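Local coordinates for PKS (PDB 4OQJ), which probably acts as a ketosynthase, joining an acyl chain to a carrier-protein-bound extender unit in oxazolomycin biosynthesis, at residues T154-S157 / V158-Y161; D86-A90 / G91-I95. All coordinates share one frame; numbering follows the deposited sequence.

Contact 1: T154-S157 / V158-Y161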
loop_
_atom_site.group_PDB
_atom_site.type_symbol
_atom_site.label_atom_id
_atom_site.label_comp_id
_atom_site.label_asym_id
_atom_site.label_seq_id
_atom_site.Cartn_x
_atom_site.Cartn_y
_atom_site.Cartn_z
ATOM N N THR A 154 -26.006 -1.795 -18.522
ATOM C CA THR A 154 -26.712 -2.456 -19.622
ATOM C C THR A 154 -25.789 -3.334 -20.470
ATOM O O THR A 154 -26.116 -3.661 -21.608
ATOM C CB THR A 154 -27.377 -1.430 -20.552
ATOM O OG1 THR A 154 -26.374 -0.805 -21.364
ATOM C CG2 THR A 154 -28.130 -0.370 -19.744
ATOM N N ALA A 155 -24.641 -3.709 -19.912
ATOM C CA ALA A 155 -23.654 -4.506 -20.638
ATOM C C ALA A 155 -23.600 -5.943 -20.130
ATOM O O ALA A 155 -24.038 -6.240 -19.017
ATOM C CB ALA A 155 -22.279 -3.869 -20.531
ATOM N N SER A 156 -23.053 -6.822 -20.964
ATOM C CA SER A 156 -22.813 -8.213 -20.603
ATOM C C SER A 156 -21.750 -8.329 -19.517
ATOM O O SER A 156 -21.119 -7.340 -19.146
ATOM C CB SER A 156 -22.368 -9.003 -21.828
ATOM O OG SER A 156 -21.185 -8.438 -22.371
ATOM N N SER A 157 -21.536 -9.546 -19.030
ATOM C CA SER A 157 -20.544 -9.780 -17.988
ATOM C C SER A 157 -19.137 -9.673 -18.584
ATOM O O SER A 157 -18.198 -9.231 -17.911
ATOM C CB SER A 157 -20.761 -11.148 -17.330
ATOM O OG SER A 157 -20.290 -12.203 -18.148
ATOM N N VAL A 158 -19.001 -10.052 -19.855
ATOM C CA VAL A 158 -17.723 -9.926 -20.557
ATOM C C VAL A 158 -17.306 -8.459 -20.672
ATOM O O VAL A 158 -16.142 -8.118 -20.452
ATOM C CB VAL A 158 -17.776 -10.544 -21.977
ATOM C CG1 VAL A 158 -16.443 -10.368 -22.697
ATOM C CG2 VAL A 158 -18.124 -12.016 -21.903
ATOM N N ASP A 159 -18.254 -7.598 -21.026
ATOM C CA ASP A 159 -17.950 -6.187 -21.260
ATOM C C ASP A 159 -17.795 -5.436 -19.938
ATOM O O ASP A 159 -16.972 -4.519 -19.821
ATOM C CB ASP A 159 -19.040 -5.550 -22.122
ATOM C CG ASP A 159 -18.915 -5.934 -23.594
ATOM O OD1 ASP A 159 -17.766 -6.054 -24.080
ATOM O OD2 ASP A 159 -19.962 -6.123 -24.256
ATOM N N ARG A 160 -18.579 -5.837 -18.942
ATOM C CA ARG A 160 -18.393 -5.335 -17.586
ATOM C C ARG A 160 -16.996 -5.674 -17.067
ATOM O O ARG A 160 -16.328 -4.844 -16.451
ATOM C CB ARG A 160 -19.462 -5.909 -16.660
ATOM C CG ARG A 160 -20.822 -5.248 -16.838
ATOM C CD ARG A 160 -21.852 -5.844 -15.914
ATOM N NE ARG A 160 -23.123 -5.137 -16.010
ATOM C CZ ARG A 160 -24.135 -5.309 -15.169
ATOM N NH1 ARG A 160 -24.030 -6.165 -14.159
ATOM N NH2 ARG A 160 -25.255 -4.622 -15.334
ATOM N N TYR A 161 -16.556 -6.897 -17.320
ATOM C CA TYR A 161 -15.230 -7.333 -16.914
ATOM C C TYR A 161 -14.162 -6.465 -17.587
ATOM O O TYR A 161 -13.220 -6.008 -16.951
ATOM C CB TYR A 161 -15.034 -8.813 -17.255
ATOM C CG TYR A 161 -13.642 -9.333 -16.974
ATOM C CD1 TYR A 161 -12.643 -9.257 -17.937
ATOM C CD2 TYR A 161 -13.328 -9.906 -15.747
ATOM C CE1 TYR A 161 -11.370 -9.728 -17.683
ATOM C CE2 TYR A 161 -12.053 -10.383 -15.486
ATOM C CZ TYR A 161 -11.080 -10.291 -16.455
ATOM O OH TYR A 161 -9.807 -10.765 -16.207
#
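Ala155 lays its methyl against the root of the Asp159 side chain, CB to CB 4.0 Å, on the approach to a new helix. Its carbonyl lies close to the extended Arg160 chain, with Ala155 O 3.3 Å from Arg160 NE, but the angle is too poor for a bond; the guanidinium is held instead by Tyr152 O and Arg153 O, at the end of the preceding helix. With chi1 at 59°, Ser156 OG sits between backbone N and carbonyl carbon and faces the start of the helix, where it accepts a weak bond from Asp159 N (3.3 Å) and gives a second weak one to Asp159 OD2 (3.2 Å). The Ser156 carbonyl receives Arg160 N at 3.0 Å, while the aliphatic part of Arg160 runs past the same oxygen, CG lying 3.1 Å from Ser156 O. Ser157 repeats the helical bond one step on, Tyr161 N reaching Ser157 O at 2.9 Å, and Ser157 OG makes a weak hydrogen bond to His233 of the second subunit. The arrangement is a serine N-cap on helix 157-167, at the subunit interface of this ketosynthase dimer.

Contact 2: D86-A90 / G91-I95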
loop_
_atom_site.group_PDB
_atom_site.type_symbol
_atom_site.label_atom_id
_atom_site.label_comp_id
_atom_site.label_asym_id
_atom_site.label_seq_id
_atom_site.Cartn_x
_atom_site.Cartn_y
_atom_site.Cartn_z
ATOM N N ASP A 86 -7.815 14.460 -21.668
ATOM C CA ASP A 86 -8.450 13.495 -22.559
ATOM C C ASP A 86 -7.503 12.883 -23.597
ATOM O O ASP A 86 -7.887 11.962 -24.323
ATOM C CB ASP A 86 -9.611 14.175 -23.293
ATOM C CG ASP A 86 -9.146 15.325 -24.189
ATOM O OD1 ASP A 86 -8.203 16.050 -23.807
ATOM O OD2 ASP A 86 -9.715 15.497 -25.286
ATOM N N LYS A 87 -6.283 13.409 -23.689
ATOM C CA LYS A 87 -5.330 12.982 -24.729
ATOM C C LYS A 87 -4.480 11.808 -24.256
ATOM O O LYS A 87 -4.114 11.734 -23.084
ATOM C CB LYS A 87 -4.424 14.145 -25.136
ATOM C CG LYS A 87 -5.178 15.420 -25.548
ATOM C CD LYS A 87 -6.074 15.184 -26.749
ATOM C CE LYS A 87 -6.617 16.503 -27.329
ATOM N NZ LYS A 87 -7.315 17.332 -26.302
ATOM N N PHE A 88 -4.170 10.885 -25.163
ATOM C CA PHE A 88 -3.400 9.689 -24.798
ATOM C C PHE A 88 -2.814 8.999 -26.022
ATOM O O PHE A 88 -3.514 8.748 -27.015
ATOM C CB PHE A 88 -4.294 8.727 -24.002
ATOM C CG PHE A 88 -3.636 7.430 -23.616
ATOM C CD1 PHE A 88 -2.610 7.405 -22.687
ATOM C CD2 PHE A 88 -4.087 6.226 -24.150
ATOM C CE1 PHE A 88 -2.019 6.205 -22.305
ATOM C CE2 PHE A 88 -3.508 5.009 -23.783
ATOM C CZ PHE A 88 -2.468 4.996 -22.858
ATOM N N ASP A 89 -1.519 8.690 -25.947
ATOM C CA ASP A 89 -0.808 8.080 -27.074
ATOM C C ASP A 89 -0.946 6.565 -27.024
ATOM O O ASP A 89 -0.020 5.847 -26.629
ATOM C CB ASP A 89 0.667 8.478 -27.060
ATOM C CG ASP A 89 1.383 8.150 -28.375
ATOM O OD1 ASP A 89 0.924 7.280 -29.163
ATOM O OD2 ASP A 89 2.427 8.782 -28.622
ATOM N N ALA A 90 -2.101 6.082 -27.448
ATOM C CA ALA A 90 -2.420 4.672 -27.312
ATOM C C ALA A 90 -1.478 3.805 -28.141
ATOM O O ALA A 90 -1.090 2.721 -27.711
ATOM C CB ALA A 90 -3.856 4.421 -27.716
ATOM N N GLY A 91 -1.098 4.291 -29.318
ATOM C CA GLY A 91 -0.213 3.539 -30.195
ATOM C C GLY A 91 1.120 3.214 -29.539
ATOM O O GLY A 91 1.639 2.109 -29.663
ATOM N N LEU A 92 1.672 4.191 -28.836
ATOM C CA LEU A 92 2.949 4.026 -28.170
ATOM C C LEU A 92 2.887 2.892 -27.166
ATOM O O LEU A 92 3.858 2.144 -26.996
ATOM C CB LEU A 92 3.349 5.318 -27.467
ATOM C CG LEU A 92 4.592 5.233 -26.587
ATOM C CD1 LEU A 92 5.834 4.962 -27.423
ATOM C CD2 LEU A 92 4.735 6.503 -25.770
ATOM N N PHE A 93 1.738 2.754 -26.501
ATOM C CA PHE A 93 1.598 1.738 -25.464
ATOM C C PHE A 93 0.903 0.460 -25.959
ATOM O O PHE A 93 0.574 -0.421 -25.172
ATOM C CB PHE A 93 0.845 2.331 -24.276
ATOM C CG PHE A 93 1.584 3.445 -23.613
ATOM C CD1 PHE A 93 2.753 3.192 -22.915
ATOM C CD2 PHE A 93 1.142 4.753 -23.719
ATOM C CE1 PHE A 93 3.455 4.224 -22.306
ATOM C CE2 PHE A 93 1.847 5.782 -23.123
ATOM C CZ PHE A 93 3.003 5.511 -22.412
ATOM N N GLY A 94 0.710 0.345 -27.264
ATOM C CA GLY A 94 0.148 -0.872 -27.832
ATOM C C GLY A 94 -1.285 -1.104 -27.400
ATOM O O GLY A 94 -1.717 -2.237 -27.226
ATOM N N ILE A 95 -2.020 -0.016 -27.224
ATOM C CA ILE A 95 -3.407 -0.068 -26.766
ATOM C C ILE A 95 -4.346 0.315 -27.914
ATOM O O ILE A 95 -4.096 1.283 -28.623
ATOM C CB ILE A 95 -3.605 0.871 -25.556
ATOM C CG1 ILE A 95 -2.828 0.321 -24.350
ATOM C CG2 ILE A 95 -5.078 1.025 -25.201
ATOM C CD1 ILE A 95 -2.719 1.275 -23.173
HETATM O O HOH W 1 -1.363 7.072 -30.695
#
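Ala90 O gathers the backbone bonds that curl this loop. Ile95 N approaches it nearly straight (2.9 Å, 171° at the hydrogen), though from above the carbonyl plane, and Phe93 N adds a weaker, strongly bent bond to the same oxygen. Within this loop Gly91 to Gly94 form a type I turn, Gly94 N bonding to Gly91 O; Gly94 closes it with a positive phi that favours glycine.

The side-chain polar contacts across the loop come from Asp89. Its CG stands anti to the backbone N (chi1 -166°), which carries the carboxylate forward to Leu92. There OD1 receives Leu92 N at 3.2 Å from well above the carboxylate plane, with a water bridging the same OD1 to Gly91 N. The other oxygen, OD2, is held by Glu700 N, so both ends of this buried carboxylate are engaged and its rotation is probably fixed.

Most apolar contacts involve Phe88. Its ring and that of Phe93 are almost parallel, 9° between planes, but slid so far apart that they barely overlap, with centroids 5.6 Å apart; the touch is Phe88 CZ on Phe93 CD2 at 3.7 Å. Ile95 CD1 meets the Phe88 ring at its edge, in plane, also 3.7 Å from CZ. Apart from Phe88, Ala90 CB lies loosely by Ile95 CB at 4.2 Å.

The loop lies between strand 75-79 and helix 97-102, against the C-terminal loop around Glu700. Phe88 and Phe93 pack on helix 105-121, Ala90 and Ile95 on Ala100 of helix 97-102, and Phe93 also on Leu180 of helix 171-180, whose Lys179 NZ hydrogen-bonds to Phe93 O.

Both contacts are local and fall within the N-terminal ketosynthase range, about 23 Å apart between centres and without touching. Contact 2 comes first along the chain and is mostly buried, where aromatic and aliphatic side chains meet and a buried carboxylate is satisfied by backbone N-H groups and a water. Contact 1 is a surface arrangement about 36 Å from the centre of the chain; it relies on weak hydroxyl bonds and regular helical ones, and part of it faces the second subunit. They share no secondary-structure element: residues 154-156 link helix 149-153 to helix 157-167, whose first turn makes up the rest of contact 1, whereas residues 86-95 form a loop packed among helices of their own chain and against the C-terminal loop around Glu700.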